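Local coordinates for trans-4-hydroxy-L-proline dehydratase (Clostridioides difficile 70-100-2010, PDB 6VXC), which uses a glycyl radical to dehydrate trans-4-hydroxy-L-proline to (S)-1-pyrroline-5-carboxylate in the anaerobic breakdown of hydroxyproline, at residues E332-W335 and V336-N340. Residues are numbered along the deposited sequence; the frame is centred on the assembly and turned at random.
Sequences ECLW and VKFNN
Leu334 and Phe338, one helical turn apart, show how an i, i+4 pair packs on the side of an α-helix. The branch point of the leucine makes the closest approach: Leu334 CG lies 3.6 Å from Phe338 CE2, and Leu334 CD1 follows at 3.8 Å from Phe338 CE2. With CG anti to its backbone N (chi1 -177°), Leu334 carries its branch point to the ring, whereas the phenylalanine tucks CG beside its N (chi1 -78°), and the two side chains meet at a slant. Trp335 CA lies at the ring's edge, near its plane. Phe338 CD2 also comes within 3.3 Å of Leu334 O. Leu334 O accepts the hydrogen bond of Phe338 N at 3.1 Å (N-H...O 166°). Further round, Val336 sets CG2 3.4 Å from Glu332 O, while Lys337 lays CG 3.3 Å from Cys333 O before its bent chain carries NZ away to salt bridges with Glu87 and Glu92. Trp284 of helix 276-293 meets the Phe338 ring edge-to-face and also touches Leu334. The unbroken i to i+4 ladder, from Val336 N on Glu332 O to Asn339 N on Trp335 O, is the backbone pattern of an α-helix, here part of helix 324-339 in the pyruvate formate lyase-like region of this glycyl radical enzyme.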
loop_
_atom_site.group_PDB
_atom_site.type_symbol
_atom_site.label_atom_id
_atom_site.label_comp_id
_atom_site.label_asym_id
_atom_site.label_seq_id
_atom_site.Cartn_x
_atom_site.Cartn_y
_atom_site.Cartn_z
ATOM N N GLU A 332 -20.334 -7.957 4.502
ATOM C CA GLU A 332 -20.683 -7.171 3.322
ATOM C C GLU A 332 -20.857 -5.709 3.690
ATOM O O GLU A 332 -20.447 -4.820 2.939
ATOM C CB GLU A 332 -21.944 -7.734 2.647
ATOM C CG GLU A 332 -21.646 -9.042 1.897
ATOM C CD GLU A 332 -22.830 -9.675 1.144
ATOM O OE1 GLU A 332 -23.928 -9.072 1.062
ATOM O OE2 GLU A 332 -22.634 -10.803 0.632
ATOM N N CYS A 333 -21.424 -5.443 4.864
ATOM C CA CYS A 333 -21.480 -4.071 5.355
ATOM C C CYS A 333 -20.082 -3.493 5.523
ATOM O O CYS A 333 -19.815 -2.369 5.093
ATOM C CB CYS A 333 -22.252 -4.009 6.679
ATOM S SG CYS A 333 -24.040 -4.255 6.569
ATOM N N LEU A 334 -19.182 -4.248 6.162
ATOM C CA LEU A 334 -17.792 -3.825 6.325
ATOM C C LEU A 334 -17.135 -3.510 4.983
ATOM O O LEU A 334 -16.459 -2.484 4.836
ATOM C CB LEU A 334 -17.000 -4.904 7.060
ATOM C CG LEU A 334 -15.545 -4.493 7.344
ATOM C CD1 LEU A 334 -15.499 -3.173 8.128
ATOM C CD2 LEU A 334 -14.795 -5.580 8.084
ATOM N N TRP A 335 -17.305 -4.401 3.999
ATOM C CA TRP A 335 -16.724 -4.184 2.677
ATOM C C TRP A 335 -17.153 -2.841 2.107
ATOM O O TRP A 335 -16.327 -2.071 1.595
ATOM C CB TRP A 335 -17.128 -5.325 1.732
ATOM C CG TRP A 335 -16.009 -6.299 1.438
ATOM C CD1 TRP A 335 -15.537 -6.644 0.221
ATOM C CD2 TRP A 335 -15.209 -7.012 2.392
ATOM N NE1 TRP A 335 -14.500 -7.533 0.340
ATOM C CE2 TRP A 335 -14.280 -7.779 1.663
ATOM C CE3 TRP A 335 -15.204 -7.095 3.787
ATOM C CZ2 TRP A 335 -13.352 -8.614 2.277
ATOM C CZ3 TRP A 335 -14.268 -7.921 4.403
ATOM C CH2 TRP A 335 -13.362 -8.671 3.649
ATOM N N VAL A 336 -18.449 -2.532 2.211
ATOM C CA VAL A 336 -18.943 -1.258 1.707
ATOM C C VAL A 336 -18.294 -0.098 2.457
ATOM O O VAL A 336 -17.976 0.935 1.860
ATOM C CB VAL A 336 -20.481 -1.202 1.799
ATOM C CG1 VAL A 336 -20.965 0.207 1.525
ATOM C CG2 VAL A 336 -21.129 -2.221 0.845
ATOM N N LYS A 337 -18.092 -0.240 3.773
ATOM C CA LYS A 337 -17.472 0.848 4.535
ATOM C C LYS A 337 -16.076 1.171 4.010
ATOM O O LYS A 337 -15.726 2.344 3.838
ATOM C CB LYS A 337 -17.414 0.527 6.026
ATOM C CG LYS A 337 -18.759 0.319 6.700
ATOM C CD LYS A 337 -19.707 1.529 6.528
ATOM C CE LYS A 337 -19.149 2.839 7.020
ATOM N NZ LYS A 337 -20.100 4.001 6.852
ATOM N N PHE A 338 -15.262 0.141 3.760
ATOM C CA PHE A 338 -13.970 0.368 3.114
ATOM C C PHE A 338 -14.147 1.124 1.796
ATOM O O PHE A 338 -13.432 2.092 1.516
ATOM C CB PHE A 338 -13.263 -0.962 2.842
ATOM C CG PHE A 338 -12.596 -1.588 4.036
ATOM C CD1 PHE A 338 -11.391 -1.106 4.517
ATOM C CD2 PHE A 338 -13.145 -2.729 4.631
ATOM C CE1 PHE A 338 -10.761 -1.716 5.584
ATOM C CE2 PHE A 338 -12.530 -3.336 5.697
ATOM C CZ PHE A 338 -11.335 -2.836 6.179
ATOM N N ASN A 339 -15.099 0.683 0.967
ATOM C CA ASN A 339 -15.291 1.278 -0.349
ATOM C C ASN A 339 -15.808 2.707 -0.284
ATOM O O ASN A 339 -15.733 3.415 -1.293
ATOM C CB ASN A 339 -16.249 0.430 -1.200
ATOM C CG ASN A 339 -16.147 0.758 -2.687
ATOM O OD1 ASN A 339 -15.119 0.506 -3.319
ATOM N ND2 ASN A 339 -17.218 1.286 -3.256
ATOM N N ASN A 340 -16.334 3.137 0.863
ATOM C CA ASN A 340 -16.749 4.519 1.064
ATOM C C ASN A 340 -15.596 5.471 1.405
ATOM O O ASN A 340 -15.839 6.680 1.435
ATOM C CB ASN A 340 -17.797 4.607 2.195
ATOM C CG ASN A 340 -19.179 4.123 1.764
ATOM O OD1 ASN A 340 -19.410 3.834 0.599
ATOM N ND2 ASN A 340 -20.104 4.063 2.710
#